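Local coordinates for seryl-tRNA synthetase, cytoplasmic (Candida albicans, PDB 3QO8), which catalyses the ATP-dependent attachment of serine to tRNA(Ser), activating serine as Ser-AMP and then transferring it to the acceptor end of the tRNA, at the 5'-O-(N-(L-seryl)-sulfamoyl)adenosine site and the interface of chains A and B. Residues are numbered along the deposited sequence; one frame, centred on the assembly and turned at random. Chains: chain A/B, Seryl-tRNA synthetase, cytoplasmic.

Contact 1: the 5'-O-(N-(L-seryl)-sulfamoyl)adenosine site. Residues chain A 131, 133-134, 145, 328-331, 419, 426-430, 432. With SSA (5'-O-(N-(L-seryl)-sulfamoyl)adenosine), chain C.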
loop_
_atom_site.group_PDB
_atom_site.type_symbol
_atom_site.label_atom_id
_atom_site.label_comp_id
_atom_site.label_asym_id
_atom_site.label_seq_id
_atom_site.Cartn_x
_atom_site.Cartn_y
_atom_site.Cartn_z
ATOM N N TRP A 131 9.466 -31.931 8.588
ATOM C CA TRP A 131 8.993 -32.546 7.353
ATOM C C TRP A 131 9.993 -32.327 6.228
ATOM O O TRP A 131 10.529 -31.235 6.078
ATOM C CB TRP A 131 7.622 -31.989 6.938
ATOM C CG TRP A 131 7.068 -32.666 5.707
ATOM C CD1 TRP A 131 6.372 -33.846 5.661
ATOM C CD2 TRP A 131 7.182 -32.217 4.349
ATOM N NE1 TRP A 131 6.036 -34.147 4.361
ATOM C CE2 TRP A 131 6.515 -33.163 3.538
ATOM C CE3 TRP A 131 7.760 -31.094 3.741
ATOM C CZ2 TRP A 131 6.436 -33.034 2.152
ATOM C CZ3 TRP A 131 7.667 -30.959 2.366
ATOM C CH2 TRP A 131 7.018 -31.928 1.585
ATOM N N PRO A 133 10.463 -33.194 1.878
ATOM C CA PRO A 133 9.853 -33.724 0.663
ATOM C C PRO A 133 10.483 -35.045 0.238
ATOM O O PRO A 133 11.478 -35.509 0.820
ATOM C CB PRO A 133 10.141 -32.634 -0.375
ATOM C CG PRO A 133 11.361 -31.945 0.129
ATOM C CD PRO A 133 11.244 -31.973 1.631
ATOM N N GLU A 134 9.881 -35.639 -0.787
ATOM C CA GLU A 134 10.320 -36.905 -1.356
ATOM C C GLU A 134 11.669 -36.729 -2.039
ATOM O O GLU A 134 11.942 -35.687 -2.632
ATOM C CB GLU A 134 9.272 -37.391 -2.363
ATOM C CG GLU A 134 9.609 -38.675 -3.098
ATOM C CD GLU A 134 8.538 -39.059 -4.111
ATOM O OE1 GLU A 134 7.495 -38.369 -4.172
ATOM O OE2 GLU A 134 8.740 -40.049 -4.847
ATOM N N ALA A 145 14.030 -29.525 -4.191
ATOM C CA ALA A 145 13.159 -29.955 -5.269
ATOM C C ALA A 145 13.920 -30.518 -6.461
ATOM O O ALA A 145 13.409 -31.366 -7.181
ATOM C CB ALA A 145 12.243 -28.795 -5.709
ATOM N N GLN A 328 3.982 -28.247 2.205
ATOM C CA GLN A 328 4.199 -29.576 1.648
ATOM C C GLN A 328 3.875 -29.577 0.161
ATOM O O GLN A 328 4.578 -30.203 -0.638
ATOM C CB GLN A 328 3.344 -30.611 2.370
ATOM C CG GLN A 328 3.816 -30.872 3.771
ATOM C CD GLN A 328 3.044 -31.985 4.421
ATOM O OE1 GLN A 328 2.458 -32.819 3.735
ATOM N NE2 GLN A 328 3.037 -32.009 5.751
ATOM N N SER A 329 2.819 -28.855 -0.204
ATOM C CA SER A 329 2.364 -28.802 -1.594
ATOM C C SER A 329 3.377 -28.080 -2.486
ATOM O O SER A 329 3.412 -28.282 -3.700
ATOM C CB SER A 329 0.986 -28.132 -1.687
ATOM O OG SER A 329 1.097 -26.721 -1.755
ATOM N N LEU A 330 4.211 -27.244 -1.876
ATOM C CA LEU A 330 5.272 -26.564 -2.608
ATOM C C LEU A 330 6.588 -27.330 -2.537
ATOM O O LEU A 330 7.579 -26.920 -3.140
ATOM C CB LEU A 330 5.485 -25.150 -2.056
ATOM C CG LEU A 330 4.364 -24.144 -2.313
ATOM C CD1 LEU A 330 4.511 -22.911 -1.407
ATOM C CD2 LEU A 330 4.386 -23.746 -3.781
ATOM N N GLY A 331 6.600 -28.430 -1.788
ATOM C CA GLY A 331 7.790 -29.260 -1.678
ATOM C C GLY A 331 8.924 -28.599 -0.909
ATOM O O GLY A 331 10.104 -28.818 -1.202
ATOM N N TYR A 419 14.584 -24.532 -5.580
ATOM C CA TYR A 419 14.180 -24.921 -6.929
ATOM C C TYR A 419 15.225 -24.526 -7.955
ATOM O O TYR A 419 15.010 -24.677 -9.150
ATOM C CB TYR A 419 12.793 -24.358 -7.294
ATOM C CG TYR A 419 11.653 -25.219 -6.790
ATOM C CD1 TYR A 419 11.235 -25.149 -5.464
ATOM C CD2 TYR A 419 11.001 -26.107 -7.636
ATOM C CE1 TYR A 419 10.194 -25.947 -4.990
ATOM C CE2 TYR A 419 9.953 -26.915 -7.172
ATOM C CZ TYR A 419 9.560 -26.826 -5.844
ATOM O OH TYR A 419 8.529 -27.616 -5.367
ATOM N N VAL A 426 13.490 -24.224 -11.608
ATOM C CA VAL A 426 12.315 -25.056 -11.843
ATOM C C VAL A 426 11.089 -24.381 -11.183
ATOM O O VAL A 426 11.169 -23.904 -10.062
ATOM C CB VAL A 426 12.532 -26.483 -11.275
ATOM C CG1 VAL A 426 11.221 -27.268 -11.247
ATOM C CG2 VAL A 426 13.592 -27.226 -12.084
ATOM N N ILE A 427 9.964 -24.315 -11.886
ATOM C CA ILE A 427 8.756 -23.723 -11.310
ATOM C C ILE A 427 7.995 -24.788 -10.515
ATOM O O ILE A 427 7.678 -25.853 -11.051
ATOM C CB ILE A 427 7.831 -23.145 -12.415
ATOM C CG1 ILE A 427 8.562 -22.070 -13.240
ATOM C CG2 ILE A 427 6.532 -22.608 -11.817
ATOM C CD1 ILE A 427 8.982 -20.831 -12.478
ATOM N N PRO A 428 7.701 -24.518 -9.234
ATOM C CA PRO A 428 6.955 -25.520 -8.462
ATOM C C PRO A 428 5.674 -25.941 -9.199
ATOM O O PRO A 428 4.936 -25.092 -9.685
ATOM C CB PRO A 428 6.620 -24.781 -7.166
ATOM C CG PRO A 428 7.791 -23.811 -6.996
ATOM C CD PRO A 428 8.151 -23.382 -8.402
ATOM N N GLU A 429 5.411 -27.238 -9.280
ATOM C CA GLU A 429 4.283 -27.718 -10.080
ATOM C C GLU A 429 2.945 -27.035 -9.773
ATOM O O GLU A 429 2.249 -26.639 -10.694
ATOM C CB GLU A 429 4.151 -29.242 -10.006
ATOM C CG GLU A 429 3.378 -29.853 -11.171
ATOM C CD GLU A 429 1.874 -29.672 -11.049
ATOM O OE1 GLU A 429 1.378 -29.498 -9.912
ATOM O OE2 GLU A 429 1.185 -29.704 -12.096
ATOM N N VAL A 430 2.587 -26.891 -8.498
ATOM C CA VAL A 430 1.294 -26.298 -8.142
ATOM C C VAL A 430 1.138 -24.843 -8.570
ATOM O O VAL A 430 0.019 -24.359 -8.645
ATOM C CB VAL A 430 0.993 -26.371 -6.624
ATOM C CG1 VAL A 430 1.043 -27.808 -6.137
ATOM C CG2 VAL A 430 1.965 -25.493 -5.840
ATOM N N ARG A 432 2.380 -23.560 -11.486
ATOM C CA ARG A 432 2.467 -23.435 -12.943
ATOM C C ARG A 432 1.206 -22.904 -13.606
ATOM O O ARG A 432 1.279 -22.091 -14.527
ATOM C CB ARG A 432 2.884 -24.772 -13.573
ATOM C CG ARG A 432 4.349 -25.090 -13.303
ATOM C CD ARG A 432 4.737 -26.531 -13.664
ATOM N NE ARG A 432 6.034 -26.853 -13.071
ATOM C CZ ARG A 432 6.668 -28.010 -13.228
ATOM N NH1 ARG A 432 6.117 -28.971 -13.960
ATOM N NH2 ARG A 432 7.850 -28.206 -12.644
HETATM N N10 SSA C . 4.244 -36.916 -3.534
HETATM C CA SSA C . 4.553 -36.329 -4.824
HETATM C CB SSA C . 3.321 -35.588 -5.335
HETATM O OG SSA C . 3.617 -34.930 -6.572
HETATM C C9 SSA C . 5.710 -35.377 -4.682
HETATM O O9 SSA C . 6.168 -34.807 -5.658
HETATM N N8 SSA C . 6.184 -35.195 -3.450
HETATM S S1 SSA C . 7.296 -34.078 -3.141
HETATM O O1S SSA C . 7.386 -33.893 -1.720
HETATM O O2S SSA C . 8.566 -34.496 -3.673
HETATM O "O5'" SSA C . 6.882 -32.762 -3.825
HETATM C "C5'" SSA C . 5.938 -31.874 -3.231
HETATM C "C4'" SSA C . 5.441 -30.920 -4.312
HETATM O "O4'" SSA C . 6.444 -29.958 -4.650
HETATM C "C3'" SSA C . 5.118 -31.658 -5.601
HETATM O "O3'" SSA C . 3.717 -31.936 -5.695
HETATM C "C2'" SSA C . 5.540 -30.714 -6.704
HETATM O "O2'" SSA C . 4.427 -29.933 -7.131
HETATM C "C1'" SSA C . 6.563 -29.794 -6.066
HETATM N N9 SSA C . 7.896 -30.227 -6.547
HETATM C C8 SSA C . 8.819 -30.929 -5.864
HETATM N N7 SSA C . 9.888 -31.129 -6.671
HETATM C C5 SSA C . 9.623 -30.551 -7.864
HETATM C C6 SSA C . 10.327 -30.428 -9.055
HETATM N N6 SSA C . 11.570 -30.959 -9.195
HETATM N N1 SSA C . 9.751 -29.769 -10.086
HETATM C C2 SSA C . 8.528 -29.232 -9.972
HETATM N N3 SSA C . 7.830 -29.334 -8.834
HETATM C C4 SSA C . 8.359 -29.991 -7.775
HETATM O O HOH W 1 4.345 -27.634 -6.232
HETATM O O HOH W 2 11.382 -33.207 -6.306
HETATM O O HOH W 3 1.976 -30.931 -7.789
#
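This is an accessory pocket for SSA, a sulfamoyl analogue of seryl-adenylate, formed by loops and helix ends and distinct from the serine- and ATP-binding active site. The ligand is poorly ordered and partly occupied, so binding here may reflect the analogue supplied for crystallisation. Backbone groups read two polar atoms of the adenine and probably contribute to its recognition. The exocyclic amine SSA N6 donates to A:Ala145 O at 2.8 Å, approaching from above the carbonyl plane, while A:Glu429 N donates to SSA N3 at 3.2 Å. Water 2 joins N7 to A:Ala145 O. A:Tyr419 meets the adenine rings of SSA edge to face, planes 75° apart, leading with CE2 against SSA C4 at 3.5 Å. Its own ring is sandwiched between A:Ala145 CB and A:Pro428 CG, which limits ring rotation, and its hydroxyl donates to A:Leu330 O, pinning the tip. A:Arg432, extended from CG to NE, turns NE and NH2 to the one carbonyl oxygen of A:Ile427, which probably steadies the loop beside the purine. The ribose is held through water: O2' reaches water 1, shared with A:Ser329 O and A:Val430 N, and water 3, shared with A:Glu429 OE1 and O3'. The sulfamoyl SSA O1S accepts from A:Glu134 N at 3.2 Å, but A:Glu134 is poorly ordered, so this bond is tentative. The site lies where the loop after strand 126-131, the C-terminal ends of helices 312-329 and 408-419, and the 3-10 helix 429-434 converge.

Contact 2: the interface of chains A and B. Residues chain A 193, 196-197, 200, 206; chain B 185-186, 189, 436.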
loop_
_atom_site.group_PDB
_atom_site.type_symbol
_atom_site.label_atom_id
_atom_site.label_comp_id
_atom_site.label_asym_id
_atom_site.label_seq_id
_atom_site.Cartn_x
_atom_site.Cartn_y
_atom_site.Cartn_z
ATOM N N ASN A 193 -2.564 -15.982 -5.576
ATOM C CA ASN A 193 -3.753 -16.673 -6.097
ATOM C C ASN A 193 -3.864 -18.139 -5.697
ATOM O O ASN A 193 -4.959 -18.649 -5.406
ATOM C CB ASN A 193 -3.836 -16.511 -7.615
ATOM C CG ASN A 193 -4.140 -15.085 -8.006
ATOM O OD1 ASN A 193 -5.059 -14.478 -7.471
ATOM N ND2 ASN A 193 -3.363 -14.540 -8.919
ATOM N N LEU A 196 -5.023 -18.018 -2.039
ATOM C CA LEU A 196 -6.460 -17.743 -1.932
ATOM C C LEU A 196 -7.284 -18.959 -2.335
ATOM O O LEU A 196 -8.262 -19.312 -1.674
ATOM C CB LEU A 196 -6.857 -16.540 -2.803
ATOM C CG LEU A 196 -6.375 -15.186 -2.291
ATOM C CD1 LEU A 196 -6.646 -14.070 -3.311
ATOM C CD2 LEU A 196 -7.059 -14.868 -0.962
ATOM N N SER A 197 -6.884 -19.602 -3.427
ATOM C CA SER A 197 -7.621 -20.754 -3.940
ATOM C C SER A 197 -7.533 -21.898 -2.946
ATOM O O SER A 197 -8.532 -22.578 -2.658
ATOM C CB SER A 197 -7.052 -21.196 -5.289
ATOM O OG SER A 197 -7.773 -22.297 -5.805
ATOM N N SER A 200 -9.646 -21.020 0.085
ATOM C CA SER A 200 -11.046 -20.982 -0.323
ATOM C C SER A 200 -11.609 -22.412 -0.423
ATOM O O SER A 200 -12.760 -22.671 -0.062
ATOM C CB SER A 200 -11.199 -20.212 -1.646
ATOM O OG SER A 200 -12.442 -20.491 -2.250
ATOM N N PRO A 206 -12.408 -15.404 1.106
ATOM C CA PRO A 206 -11.396 -14.432 0.680
ATOM C C PRO A 206 -11.774 -13.039 1.129
ATOM O O PRO A 206 -12.923 -12.606 0.963
ATOM C CB PRO A 206 -11.426 -14.532 -0.847
ATOM C CG PRO A 206 -11.930 -15.936 -1.113
ATOM C CD PRO A 206 -12.953 -16.172 -0.030
ATOM N N VAL B 185 -12.819 -10.204 -4.420
ATOM C CA VAL B 185 -11.373 -10.428 -4.416
ATOM C C VAL B 185 -10.964 -11.138 -5.698
ATOM O O VAL B 185 -10.007 -10.733 -6.343
ATOM C CB VAL B 185 -10.911 -11.278 -3.209
ATOM C CG1 VAL B 185 -9.368 -11.485 -3.253
ATOM C CG2 VAL B 185 -11.341 -10.635 -1.868
ATOM N N PHE B 186 -11.694 -12.192 -6.069
ATOM C CA PHE B 186 -11.330 -12.994 -7.244
ATOM C C PHE B 186 -11.391 -12.184 -8.550
ATOM O O PHE B 186 -10.546 -12.340 -9.437
ATOM C CB PHE B 186 -12.214 -14.235 -7.360
ATOM C CG PHE B 186 -11.907 -15.311 -6.340
ATOM C CD1 PHE B 186 -10.609 -15.557 -5.936
ATOM C CD2 PHE B 186 -12.929 -16.081 -5.799
ATOM C CE1 PHE B 186 -10.322 -16.562 -5.011
ATOM C CE2 PHE B 186 -12.651 -17.092 -4.866
ATOM C CZ PHE B 186 -11.353 -17.323 -4.473
ATOM N N GLN B 189 -8.303 -9.779 -8.628
ATOM C CA GLN B 189 -7.124 -10.550 -9.015
ATOM C C GLN B 189 -7.176 -10.975 -10.482
ATOM O O GLN B 189 -6.157 -10.959 -11.178
ATOM C CB GLN B 189 -6.955 -11.769 -8.098
ATOM C CG GLN B 189 -6.467 -11.401 -6.692
ATOM C CD GLN B 189 -5.105 -10.737 -6.715
ATOM O OE1 GLN B 189 -4.919 -9.638 -6.194
ATOM N NE2 GLN B 189 -4.142 -11.407 -7.318
ATOM N N PRO B 436 -10.965 -19.302 -9.491
ATOM C CA PRO B 436 -11.125 -20.704 -9.078
ATOM C C PRO B 436 -12.518 -21.225 -9.433
ATOM O O PRO B 436 -13.518 -20.584 -9.127
ATOM C CB PRO B 436 -10.953 -20.642 -7.558
ATOM C CG PRO B 436 -10.101 -19.422 -7.325
ATOM C CD PRO B 436 -10.561 -18.432 -8.373
#
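B:Phe186 is the main intruder in this part of the homodimer interface, a helix-against-helix contact in which helix 183-200 of chain A runs roughly opposite to its counterpart in chain B. With CG anti to its carbonyl carbon (chi1 -73°), the phenyl ring points away from its own helix and slips between two prolines, one from each chain. B:Pro436 CD sits over the centre of one face of the B:Phe186 ring at 3.7 Å. Over the opposite face, offset toward the rim, lies A:Pro206, its CG 3.7 Å from B:Phe186 CZ, the pyrrolidine and the ring crossing obliquely. CZ of B:Phe186 itself points tip-on at A:Ser200 CB, 4.0 Å away, while the CE1 edge runs beside A:Leu196 CB. B:Pro436 is a proline of the interface in its own right: besides backing the aromatic ring it meets the partner, its CG lying 4.1 Å from A:Ser197 CB.

One helical position earlier, B:Val185 spreads its two methyls over different neighbours. CG1, anti to the backbone N, meets A:Leu196 CD1 at 3.8 Å in an oblique crossing, whereas B:Val185 CG2 lies against the carbonyl oxygen A:Pro206 O at 3.8 Å, with A:Pro206 CB at 4.0 Å. Leucine and proline of chain A therefore meet both aliphatic and aromatic groups of chain B.

The polar pair consists of two amides, A:Asn193 and B:Gln189, that also cross obliquely, their planes 52° apart. B:Gln189, bent at chi2, donates from NE2 to A:Asn193 OD1 at 3.2 Å. The donor stands above the acceptor's carbonyl plane and makes a steep angle of 106° at the carbonyl oxygen, so the bond is modest in geometry and probably supplements the apolar packing. Two-fold symmetry repeats the patch with the chains exchanged. By interlocking the two copies, it helps to hold together the dimer across which tRNA binds.

The centres of contact 1 and contact 2 lie about 20 Å apart, and they have no residue in common. They approach one another in sequence near the C-terminal region: B:Pro436 of contact 2 follows the 3-10 helix 429-434 of chain B, which flanks that copy's own ligand pocket, the twin of contact 1. Through the two-fold, the 3-10 helix of each pocket thus leads to a proline packed on the partner, although the structure alone does not show coupling. Contact 2 supports assembly, whereas contact 1 is a partly occupied, poorly ordered ligand site within one subunit.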